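Local structure of aldo-keto reductase family 1, member B4 (Aldose reductase) (Schistosoma japonicum, 4HBK) at residues 215-219 and 220-224; 225-228 and 229-232. The protein probably reduces aldehydes and sugars such as glucose to the corresponding alcohols with NADPH. One frame throughout, in Å; residues are numbered along the deposited sequence.

Contact 1: 215-219 and 220-224; sequences QIEIH and ANFPN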
loop_
_atom_site.group_PDB
_atom_site.type_symbol
_atom_site.label_atom_id
_atom_site.label_comp_id
_atom_site.label_asym_id
_atom_site.label_seq_id
_atom_site.Cartn_x
_atom_site.Cartn_y
_atom_site.Cartn_z
ATOM N N GLN A 215 -1.334 1.780 -5.169
ATOM C CA GLN A 215 -0.197 1.378 -4.348
ATOM C C GLN A 215 0.675 0.454 -5.182
ATOM O O GLN A 215 0.192 -0.533 -5.721
ATOM C CB GLN A 215 -0.644 0.678 -3.044
ATOM C CG GLN A 215 0.534 0.253 -2.142
ATOM C CD GLN A 215 0.115 -0.345 -0.786
ATOM O OE1 GLN A 215 0.569 -1.426 -0.418
ATOM N NE2 GLN A 215 -0.730 0.371 -0.036
ATOM N N ILE A 216 1.952 0.787 -5.293
ATOM C CA ILE A 216 2.879 0.059 -6.149
ATOM C C ILE A 216 4.257 0.132 -5.519
ATOM O O ILE A 216 4.493 0.972 -4.646
ATOM C CB ILE A 216 2.971 0.702 -7.547
ATOM C CG1 ILE A 216 3.028 2.239 -7.424
ATOM C CG2 ILE A 216 1.802 0.255 -8.420
ATOM C CD1 ILE A 216 3.192 2.982 -8.760
ATOM N N GLU A 217 5.169 -0.727 -5.973
ATOM C CA GLU A 217 6.554 -0.684 -5.517
ATOM C C GLU A 217 7.255 0.564 -6.027
ATOM O O GLU A 217 7.337 0.800 -7.236
ATOM C CB GLU A 217 7.319 -1.930 -5.971
ATOM C CG GLU A 217 8.835 -1.834 -5.800
ATOM C CD GLU A 217 9.547 -3.093 -6.288
ATOM O OE1 GLU A 217 8.860 -4.057 -6.702
ATOM O OE2 GLU A 217 10.792 -3.117 -6.256
ATOM N N ILE A 218 7.762 1.361 -5.094
ATOM C CA ILE A 218 8.502 2.569 -5.438
ATOM C C ILE A 218 9.618 2.816 -4.413
ATOM O O ILE A 218 9.384 2.830 -3.190
ATOM C CB ILE A 218 7.580 3.814 -5.506
ATOM C CG1 ILE A 218 6.283 3.506 -6.251
ATOM C CG2 ILE A 218 8.299 4.990 -6.172
ATOM C CD1 ILE A 218 5.313 4.692 -6.249
ATOM N N HIS A 219 10.832 3.004 -4.915
ATOM C CA HIS A 219 11.965 3.348 -4.069
ATOM C C HIS A 219 13.127 3.777 -4.956
ATOM O O HIS A 219 13.048 3.701 -6.189
ATOM C CB HIS A 219 12.358 2.170 -3.176
ATOM C CG HIS A 219 12.527 0.891 -3.927
ATOM N ND1 HIS A 219 13.691 0.573 -4.588
ATOM C CD2 HIS A 219 11.665 -0.125 -4.164
ATOM C CE1 HIS A 219 13.552 -0.603 -5.179
ATOM N NE2 HIS A 219 12.328 -1.046 -4.943
ATOM N N ALA A 220 14.202 4.244 -4.333
ATOM C CA ALA A 220 15.294 4.835 -5.087
ATOM C C ALA A 220 15.902 3.868 -6.096
ATOM O O ALA A 220 16.482 4.305 -7.077
ATOM C CB ALA A 220 16.361 5.378 -4.140
ATOM N N ASN A 221 15.765 2.563 -5.864
ATOM C CA ASN A 221 16.307 1.566 -6.791
ATOM C C ASN A 221 15.265 1.084 -7.786
ATOM O O ASN A 221 15.554 0.237 -8.632
ATOM C CB ASN A 221 16.916 0.367 -6.047
ATOM C CG ASN A 221 18.425 0.478 -5.893
ATOM O OD1 ASN A 221 19.066 1.354 -6.486
ATOM N ND2 ASN A 221 19.001 -0.422 -5.109
ATOM N N PHE A 222 14.054 1.619 -7.667
ATOM C CA PHE A 222 13.006 1.393 -8.662
ATOM C C PHE A 222 11.997 2.536 -8.647
ATOM O O PHE A 222 10.943 2.441 -8.014
ATOM C CB PHE A 222 12.307 0.056 -8.441
ATOM C CG PHE A 222 11.458 -0.360 -9.595
ATOM C CD1 PHE A 222 12.036 -0.704 -10.802
ATOM C CD2 PHE A 222 10.081 -0.385 -9.486
ATOM C CE1 PHE A 222 11.248 -1.077 -11.888
ATOM C CE2 PHE A 222 9.296 -0.754 -10.559
ATOM C CZ PHE A 222 9.880 -1.104 -11.764
ATOM N N PRO A 223 12.323 3.633 -9.342
ATOM C CA PRO A 223 11.557 4.870 -9.169
ATOM C C PRO A 223 10.154 4.804 -9.765
ATOM O O PRO A 223 9.302 5.589 -9.357
ATOM C CB PRO A 223 12.418 5.928 -9.885
ATOM C CG PRO A 223 13.786 5.291 -10.044
ATOM C CD PRO A 223 13.492 3.825 -10.216
ATOM N N ASN A 224 9.913 3.882 -10.690
ATOM C CA ASN A 224 8.584 3.724 -11.292
ATOM C C ASN A 224 8.025 5.054 -11.786
ATOM O O ASN A 224 6.841 5.333 -11.601
ATOM C CB ASN A 224 7.621 3.123 -10.264
ATOM C CG ASN A 224 6.732 2.045 -10.848
ATOM O OD1 ASN A 224 6.519 1.992 -12.056
ATOM N ND2 ASN A 224 6.206 1.171 -9.985
#
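His-219 and Phe-222 meet through both backbone and side chain. Phe-222 N donates to His-219 O at 2.7 Å, closing a type I beta turn over Ala-220 and Asn-221, and His-219 N returns a longer bond to Phe-222 O at 3.2 Å. The two residues thus form a single antiparallel hydrogen-bonded bridge. The imidazole lies over the turn because His-219 CG sits between its own backbone N and carbonyl carbon (chi1 50°). Phe-222 CB covers one face of that ring in a CH-pi contact, 3.9 Å from the ring centroid. At the imidazole edge, Asn-221 N gives a weak hydrogen bond to His-219 ND1, whereas NE2 donates to Glu-217 OE2 at 2.9 Å. The carboxylate oxygen lies in the ring plane and accepts on its anti lone pair, so NE2 is held firmly and ND1 only weakly, which together should restrict the rotation of the imidazole.

This turn follows strand 213-217 of the parallel (beta/alpha)8 barrel and leads into helix 225-233. Asn-224, at the N-cap position, makes no capping bond with its side chain; instead ND2 reaches back to Glu-217 O at 3.0 Å, tilted slightly out of the carbonyl plane. The same oxygen lies near the plane of the Phe-222 ring, 3.7 Å from CD2 at its edge. Deeper in, Ile-216 CD1 packs on Asn-224 ND2, and Ile-218 CG2 comes within 3.4 Å of Pro-223 O.

Farther out, backbone N-H groups of Gln-326 and Phe-327 bind the two Glu-217 carboxylate oxygens, positioning the partner of His-219. Arg-284 NH2 binds Pro-223 O, while Ser-321 OG pairs with Ala-220 O.

Contact 2: 225-228 and 229-232; sequences IKLV and EYAQ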
loop_
_atom_site.group_PDB
_atom_site.type_symbol
_atom_site.label_atom_id
_atom_site.label_comp_id
_atom_site.label_asym_id
_atom_site.label_seq_id
_atom_site.Cartn_x
_atom_site.Cartn_y
_atom_site.Cartn_z
ATOM N N ILE A 225 8.872 5.861 -12.426
ATOM C CA ILE A 225 8.520 7.234 -12.821
ATOM C C ILE A 225 7.325 7.349 -13.778
ATOM O O ILE A 225 6.397 8.117 -13.534
ATOM C CB ILE A 225 9.718 7.990 -13.464
ATOM C CG1 ILE A 225 10.952 7.963 -12.560
ATOM C CG2 ILE A 225 9.352 9.436 -13.734
ATOM C CD1 ILE A 225 10.989 9.071 -11.556
ATOM N N LYS A 226 7.359 6.605 -14.876
ATOM C CA LYS A 226 6.313 6.719 -15.888
ATOM C C LYS A 226 4.918 6.402 -15.357
ATOM O O LYS A 226 3.959 7.119 -15.641
ATOM C CB LYS A 226 6.636 5.861 -17.113
ATOM C CG LYS A 226 7.784 6.413 -17.938
ATOM C CD LYS A 226 8.024 5.588 -19.190
ATOM C CE LYS A 226 9.024 6.277 -20.104
ATOM N NZ LYS A 226 9.104 5.646 -21.451
ATOM N N LEU A 227 4.812 5.326 -14.590
ATOM C CA LEU A 227 3.546 4.936 -14.002
ATOM C C LEU A 227 3.090 5.968 -12.979
ATOM O O LEU A 227 1.918 6.333 -12.938
ATOM C CB LEU A 227 3.672 3.565 -13.341
ATOM C CG LEU A 227 2.372 3.050 -12.727
ATOM C CD1 LEU A 227 1.252 3.124 -13.769
ATOM C CD2 LEU A 227 2.549 1.625 -12.176
ATOM N N VAL A 228 4.013 6.438 -12.147
ATOM C CA VAL A 228 3.658 7.417 -11.129
ATOM C C VAL A 228 3.158 8.698 -11.782
ATOM O O VAL A 228 2.158 9.284 -11.357
ATOM C CB VAL A 228 4.840 7.773 -10.222
ATOM C CG1 VAL A 228 4.512 9.034 -9.438
ATOM C CG2 VAL A 228 5.174 6.601 -9.271
ATOM N N GLU A 229 3.855 9.136 -12.823
ATOM C CA GLU A 229 3.448 10.356 -13.505
ATOM C C GLU A 229 2.074 10.167 -14.134
ATOM O O GLU A 229 1.216 11.046 -14.045
ATOM C CB GLU A 229 4.484 10.768 -14.551
ATOM C CG GLU A 229 5.762 11.324 -13.937
ATOM C CD GLU A 229 6.739 11.832 -14.989
ATOM O OE1 GLU A 229 7.638 12.619 -14.630
ATOM O OE2 GLU A 229 6.609 11.448 -16.175
ATOM N N TYR A 230 1.865 9.014 -14.761
ATOM C CA TYR A 230 0.566 8.714 -15.330
ATOM C C TYR A 230 -0.538 8.754 -14.278
ATOM O O TYR A 230 -1.544 9.436 -14.452
ATOM C CB TYR A 230 0.535 7.353 -16.007
ATOM C CG TYR A 230 -0.898 6.921 -16.235
ATOM C CD1 TYR A 230 -1.673 7.496 -17.251
ATOM C CD2 TYR A 230 -1.495 5.982 -15.404
ATOM C CE1 TYR A 230 -2.990 7.117 -17.443
ATOM C CE2 TYR A 230 -2.814 5.599 -15.585
ATOM C CZ TYR A 230 -3.554 6.164 -16.603
ATOM O OH TYR A 230 -4.865 5.776 -16.767
ATOM N N ALA A 231 -0.361 8.014 -13.190
ATOM C CA ALA A 231 -1.406 7.956 -12.177
ATOM C C ALA A 231 -1.756 9.343 -11.611
ATOM O O ALA A 231 -2.932 9.685 -11.474
ATOM C CB ALA A 231 -1.047 6.966 -11.058
ATOM N N GLN A 232 -0.743 10.138 -11.286
ATOM C CA GLN A 232 -0.985 11.488 -10.779
ATOM C C GLN A 232 -1.667 12.354 -11.844
ATOM O O GLN A 232 -2.522 13.168 -11.520
ATOM C CB GLN A 232 0.315 12.123 -10.262
ATOM C CG GLN A 232 0.893 11.374 -9.053
ATOM C CD GLN A 232 2.268 11.864 -8.611
ATOM O OE1 GLN A 232 3.020 12.464 -9.388
ATOM N NE2 GLN A 232 2.601 11.604 -7.344
#
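Four successive i to i+4 hydrogen bonds, from the N atoms of Glu-229, Tyr-230, Ala-231 and Gln-232 to the carbonyls of Ile-225, Lys-226, Leu-227 and Val-228, carry the backbone through this alpha helix. It is the helix of the beta-alpha-beta unit between strands 213-217 and 237-241 of the barrel. Ile-225 and Glu-229 meet one turn apart: the extended acid chain passes obliquely by the isoleucine, with Glu-229 OE1 3.7 Å from Ile-225 CG2. Near its root, Glu-229 CG lies 3.3 Å from Ile-225 O. A looser touch brings Leu-227 CD1 to 4.3 Å from Tyr-230 CD2.

The Tyr-230 side chain packs on helix 197-206, whereas Leu-227 and Ala-231 face strand 213-217. Lys-226 is exposed, its NZ in a salt bridge with Glu-343 near the C terminus.

Val-228 and Gln-232 run side by side and point the same way. Val-228 CG1 is anti to its own backbone N (chi1 165°), which turns this methyl toward the glutamine amide; Gln-232 NE2 itself bonds weakly to Arg-284 O. At the amide carbon, Val-228 CG1 lies 3.7 Å from Gln-232 CD.

Overall arrangement
Running from the N terminus, strand 213-217 leaves the barrel sheet into contact 1, whose tight turn reverses the chain before helix 225-233 begins. Contact 2 opens only after contact 1 has closed, so the two stand in series, neither nested nor crossed, with centres about 11 Å apart. They touch through apolar side chains between strand and helix: Ile-218 CD1 lies 3.6 Å from Val-228 CG2, and Ile-216 CD1 is 3.7 Å from Leu-227 CD2. The helix therefore folds back against the strand it follows, and the chain continues to strand 237-241, completing one right-handed beta-alpha-beta crossover of the barrel wall.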